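PDB 5IHP: cobyrinic Acid a,c-diamide synthase from Mycobacterium smegmatis, which binds ADP and magnesium through a ParA-family P-loop NTPase fold and may play a role in septum formation. Local coordinates for residues 148-153 against 182-187; 216-221 against 245-250. All coordinates share one frame; numbering follows the deposited sequence.

Contact 1: residues 148-153 against 182-187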
# COMPACT_ATOMS: atom_id res chain seq x y z
N ALA A 148 4.34 -1.81 8.77
CA ALA A 148 3.79 -2.94 8.04
C ALA A 148 4.52 -4.25 8.37
O ALA A 148 5.68 -4.26 8.78
CB ALA A 148 3.88 -2.69 6.53
N HIS A 149 3.81 -5.35 8.17
CA HIS A 149 4.44 -6.66 8.19
C HIS A 149 4.87 -7.10 6.80
O HIS A 149 5.90 -7.76 6.66
CB HIS A 149 3.48 -7.70 8.77
CG HIS A 149 2.92 -7.32 10.10
ND1 HIS A 149 1.57 -7.27 10.36
CD2 HIS A 149 3.54 -6.95 11.25
CE1 HIS A 149 1.38 -6.90 11.61
NE2 HIS A 149 2.55 -6.70 12.17
N ASP A 150 4.09 -6.73 5.78
CA ASP A 150 4.36 -7.07 4.38
C ASP A 150 4.31 -5.81 3.53
O ASP A 150 3.63 -4.83 3.85
CB ASP A 150 3.33 -8.07 3.84
CG ASP A 150 3.31 -9.37 4.62
OD1 ASP A 150 4.37 -10.00 4.76
OD2 ASP A 150 2.23 -9.78 5.07
N VAL A 151 5.02 -5.84 2.39
CA VAL A 151 4.95 -4.74 1.42
C VAL A 151 4.89 -5.32 0.01
O VAL A 151 5.57 -6.30 -0.31
CB VAL A 151 6.13 -3.75 1.59
CG1 VAL A 151 7.47 -4.49 1.62
CG2 VAL A 151 6.10 -2.65 0.50
N ILE A 152 4.03 -4.73 -0.83
CA ILE A 152 4.03 -5.02 -2.26
C ILE A 152 4.31 -3.73 -3.01
O ILE A 152 4.06 -2.63 -2.51
CB ILE A 152 2.70 -5.65 -2.74
CG1 ILE A 152 1.52 -4.73 -2.38
CG2 ILE A 152 2.52 -7.05 -2.14
CD1 ILE A 152 0.17 -5.23 -2.91
N VAL A 153 4.87 -3.87 -4.20
CA VAL A 153 5.23 -2.75 -5.07
C VAL A 153 4.41 -2.86 -6.34
O VAL A 153 4.73 -3.66 -7.22
CB VAL A 153 6.73 -2.75 -5.40
CG1 VAL A 153 7.09 -1.50 -6.22
CG2 VAL A 153 7.53 -2.90 -4.16
N ASP A 182 11.24 -7.23 10.77
CA ASP A 182 10.33 -8.27 10.31
C ASP A 182 9.59 -7.92 9.01
O ASP A 182 8.77 -8.72 8.56
CB ASP A 182 9.31 -8.59 11.40
CG ASP A 182 9.98 -9.01 12.70
OD1 ASP A 182 10.98 -9.75 12.65
OD2 ASP A 182 9.50 -8.57 13.78
N LEU A 183 9.85 -6.76 8.42
CA LEU A 183 9.20 -6.41 7.16
C LEU A 183 9.55 -7.40 6.05
O LEU A 183 10.74 -7.67 5.80
CB LEU A 183 9.60 -5.00 6.73
CG LEU A 183 9.02 -4.50 5.41
CD1 LEU A 183 7.50 -4.44 5.47
CD2 LEU A 183 9.59 -3.13 5.04
N LYS A 184 8.54 -7.93 5.37
CA LYS A 184 8.75 -8.89 4.29
C LYS A 184 8.35 -8.25 2.96
O LYS A 184 7.22 -7.79 2.81
CB LYS A 184 7.94 -10.17 4.51
CG LYS A 184 8.33 -10.99 5.74
CD LYS A 184 9.80 -11.41 5.70
CE LYS A 184 10.17 -12.30 6.89
NZ LYS A 184 9.98 -11.62 8.20
N LEU A 185 9.26 -8.26 1.99
CA LEU A 185 8.91 -7.82 0.64
C LEU A 185 8.25 -8.99 -0.09
O LEU A 185 8.92 -9.94 -0.49
CB LEU A 185 10.14 -7.33 -0.13
CG LEU A 185 9.89 -7.02 -1.61
CD1 LEU A 185 8.93 -5.85 -1.80
CD2 LEU A 185 11.21 -6.73 -2.31
N LEU A 186 6.93 -8.92 -0.24
CA LEU A 186 6.22 -9.98 -0.96
C LEU A 186 6.57 -9.97 -2.44
O LEU A 186 6.72 -11.04 -3.06
CB LEU A 186 4.71 -9.84 -0.78
CG LEU A 186 4.18 -10.09 0.64
CD1 LEU A 186 2.69 -10.02 0.62
CD2 LEU A 186 4.66 -11.43 1.16
N GLY A 187 6.64 -8.79 -3.05
CA GLY A 187 7.05 -8.70 -4.43
C GLY A 187 6.32 -7.59 -5.16
O GLY A 187 5.60 -6.78 -4.57
O HOH W 1 6.37 -9.90 8.50

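Contact 2: residues 216-221 against 245-250. With ADP (adenosine-5'-diphosphate), chain C.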
# COMPACT_ATOMS: atom_id res chain seq x y z
N LEU A 216 4.91 -10.84 -8.93
CA LEU A 216 3.78 -11.65 -8.51
C LEU A 216 2.74 -11.78 -9.62
O LEU A 216 2.79 -11.11 -10.65
CB LEU A 216 3.15 -11.06 -7.25
CG LEU A 216 4.14 -10.91 -6.10
CD1 LEU A 216 3.50 -10.23 -4.90
CD2 LEU A 216 4.72 -12.28 -5.74
N ALA A 217 1.78 -12.67 -9.38
CA ALA A 217 0.71 -13.00 -10.31
C ALA A 217 -0.63 -12.91 -9.61
O ALA A 217 -0.74 -13.19 -8.41
CB ALA A 217 0.89 -14.42 -10.89
N PRO A 218 -1.69 -12.54 -10.34
CA PRO A 218 -1.71 -12.22 -11.77
C PRO A 218 -1.41 -10.75 -12.01
O PRO A 218 -1.50 -9.95 -11.08
CB PRO A 218 -3.15 -12.53 -12.16
CG PRO A 218 -3.92 -12.14 -10.93
CD PRO A 218 -3.05 -12.53 -9.76
N PRO A 219 -1.07 -10.39 -13.25
CA PRO A 219 -0.97 -8.96 -13.58
C PRO A 219 -2.36 -8.34 -13.59
O PRO A 219 -3.36 -8.99 -13.93
CB PRO A 219 -0.33 -8.95 -14.98
CG PRO A 219 -0.65 -10.30 -15.55
CD PRO A 219 -0.73 -11.26 -14.39
N ILE A 220 -2.43 -7.08 -13.19
CA ILE A 220 -3.66 -6.30 -13.29
C ILE A 220 -3.68 -5.67 -14.68
O ILE A 220 -2.78 -4.88 -15.00
CB ILE A 220 -3.75 -5.22 -12.21
CG1 ILE A 220 -3.38 -5.78 -10.83
CG2 ILE A 220 -5.16 -4.61 -12.22
CD1 ILE A 220 -4.25 -6.96 -10.38
N PRO A 221 -4.67 -5.97 -15.52
CA PRO A 221 -4.69 -5.40 -16.87
C PRO A 221 -5.07 -3.93 -16.85
O PRO A 221 -5.74 -3.44 -15.94
CB PRO A 221 -5.77 -6.23 -17.58
CG PRO A 221 -6.69 -6.68 -16.47
CD PRO A 221 -5.78 -6.92 -15.28
N ALA A 245 -11.07 -6.17 -12.12
CA ALA A 245 -11.64 -6.59 -10.84
C ALA A 245 -11.36 -8.07 -10.58
O ALA A 245 -11.03 -8.45 -9.45
CB ALA A 245 -13.14 -6.31 -10.82
N ILE A 246 -11.48 -8.90 -11.61
CA ILE A 246 -11.22 -10.33 -11.45
C ILE A 246 -9.77 -10.57 -11.02
O ILE A 246 -9.49 -11.39 -10.14
CB ILE A 246 -11.55 -11.09 -12.76
CG1 ILE A 246 -13.05 -10.97 -13.06
CG2 ILE A 246 -11.16 -12.56 -12.65
CD1 ILE A 246 -13.45 -11.41 -14.46
N ALA A 247 -8.83 -9.84 -11.64
CA ALA A 247 -7.43 -10.00 -11.28
C ALA A 247 -7.18 -9.55 -9.84
O ALA A 247 -6.43 -10.20 -9.11
CB ALA A 247 -6.54 -9.23 -12.25
N TYR A 248 -7.79 -8.44 -9.43
CA TYR A 248 -7.62 -7.99 -8.05
C TYR A 248 -8.19 -9.00 -7.06
O TYR A 248 -7.59 -9.25 -6.01
CB TYR A 248 -8.27 -6.62 -7.86
CG TYR A 248 -7.36 -5.45 -8.20
CD1 TYR A 248 -6.10 -5.32 -7.63
CD2 TYR A 248 -7.78 -4.47 -9.10
CE1 TYR A 248 -5.27 -4.24 -7.94
CE2 TYR A 248 -6.96 -3.38 -9.40
CZ TYR A 248 -5.71 -3.28 -8.83
OH TYR A 248 -4.92 -2.20 -9.15
N ARG A 249 -9.36 -9.57 -7.36
CA ARG A 249 -9.91 -10.58 -6.45
C ARG A 249 -9.03 -11.83 -6.41
O ARG A 249 -8.86 -12.44 -5.35
CB ARG A 249 -11.34 -10.93 -6.87
CG ARG A 249 -12.35 -9.89 -6.43
CD ARG A 249 -13.77 -10.40 -6.60
NE ARG A 249 -14.17 -10.43 -8.00
CZ ARG A 249 -14.84 -9.44 -8.59
NH1 ARG A 249 -15.19 -8.36 -7.90
NH2 ARG A 249 -15.16 -9.55 -9.87
N GLU A 250 -8.46 -12.21 -7.56
CA GLU A 250 -7.53 -13.34 -7.57
C GLU A 250 -6.29 -13.04 -6.74
O GLU A 250 -5.82 -13.90 -5.99
CB GLU A 250 -7.16 -13.68 -9.02
CG GLU A 250 -6.21 -14.86 -9.17
CD GLU A 250 -5.93 -15.21 -10.64
OE1 GLU A 250 -6.72 -14.81 -11.52
OE2 GLU A 250 -4.90 -15.87 -10.90
PB ADP C . -0.72 5.96 -8.02
O1B ADP C . 0.40 4.95 -8.14
O2B ADP C . -0.34 7.38 -8.38
O3B ADP C . -1.51 5.87 -6.72
PA ADP C . -3.38 5.67 -9.13
O1A ADP C . -4.08 4.48 -8.51
O2A ADP C . -3.75 7.08 -8.73
O3A ADP C . -1.78 5.45 -9.14
O5' ADP C . -3.63 5.53 -10.72
C5' ADP C . -3.04 6.49 -11.61
C4' ADP C . -3.97 6.63 -12.81
O4' ADP C . -4.07 5.37 -13.47
C3' ADP C . -5.37 7.01 -12.37
O3' ADP C . -5.88 7.92 -13.34
C2' ADP C . -6.17 5.73 -12.47
O2' ADP C . -7.52 6.00 -12.81
C1' ADP C . -5.45 5.00 -13.58
N9 ADP C . -5.55 3.53 -13.45
C8 ADP C . -5.30 2.80 -12.34
N7 ADP C . -5.49 1.48 -12.59
C5 ADP C . -5.87 1.35 -13.87
C6 ADP C . -6.22 0.24 -14.78
N6 ADP C . -6.21 -1.04 -14.35
N1 ADP C . -6.55 0.55 -16.06
C2 ADP C . -6.55 1.81 -16.51
N3 ADP C . -6.24 2.87 -15.74
C4 ADP C . -5.90 2.71 -14.43

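Contact 1: residues 148-153 against 182-187
Lys184 N donates to His149 O at 2.9 Å, and Val151 is bonded through both its backbone groups to the same neighbouring strand: its N donates to Lys184 O at 3.0 Å, and its O accepts from Leu186 N. Its two bonds go to the residues on either side of Leu185, as parallel pairing requires, and the two strands belong to a beta-alpha-beta unit of the P-loop NTPase sheet, with helix 165-178 as the crossover. A water that donates to both His149 O and Asp182 O links the two backbones just before the strands begin. Val153 N donates to Gly187 O; the backbone angles of Gly187, with a positive phi (145°), are of a kind that call for glycine.

On the helix side, Leu183 CD1 and Leu185 CD1 both reach Val151 CG1, at 3.9 and 4.0 Å, beneath Ile172 and Leu169 of the crossover helix. On the other face Asp150 turns OD2 to Trp259 NE1. Leu186, with CG anti to its carbonyl carbon (chi1 -67°), brings CD1 to 3.8 Å from Asp150 CB. Its side chain also touches Leu255 of helix 243-261. Further along this face, Ile152 CG2 rests 3.8 Å from Leu186 CB.

Contact 2: residues 216-221 against 245-250
A cis peptide bond precedes Pro218, whose ring is turned toward helix 243-261 and meets it around Ala247 and Glu250. Pro218 CG lies 3.7 Å from Ala247 O and equally near Glu250 CD; the glutamate chain, extended with CG anti to the backbone N (chi1 -179°), runs across the proline ring with its methylene groups and carboxylate. Ala247 CB is the shared contact point of three loop residues, touching Pro219 O at 3.6 Å, Ile220 CD1 and Pro221 CD.

Beside it, Ile220 spreads over one face of the Tyr248 ring. Its CD1 stands 3.9 Å from the ring centroid, 21° off the normal, a CH-pi contact, while CG2 covers the CE2 and CZ side at 3.6 Å from CE2. In this ParA-family nucleotide-binding fold the proline-rich loop thus packs on the C-terminal helix close to the base of ADP. The far end of the tyrosine is fixed from elsewhere: Tyr248 OH is hydrogen-bonded to Thr27 OG1, and the side chain also touches Thr26 of helix 24-37. At Pro221 the backbone carbonyl reaches the nucleotide: Pro221 O accepts from the adenine N6 of ADP at 2.9 Å with an N-H...O angle of 144°.

Overall arrangement
The two contacts follow one another along the chain, contact 1 closing before contact 2 opens, with their centres 18 Å apart. Contact 1 lies at the edge of the mixed sheet, where strand 184-191 is the outermost strand beside 150-156; contact 2 joins the later loop to helix 243-261. They meet directly where Leu216 CD2 packs 3.6 Å from Leu186 O. Helix 243-261, which forms one side of contact 2, also packs on contact 1 through Leu255 and Phe251, and strand 184-191 runs on to Leu189 under Ile220 and Tyr248. The sheet edge is thereby linked to the adenine end of the pocket, while the side chain of Val153 lies about 9 Å from the bound ADP.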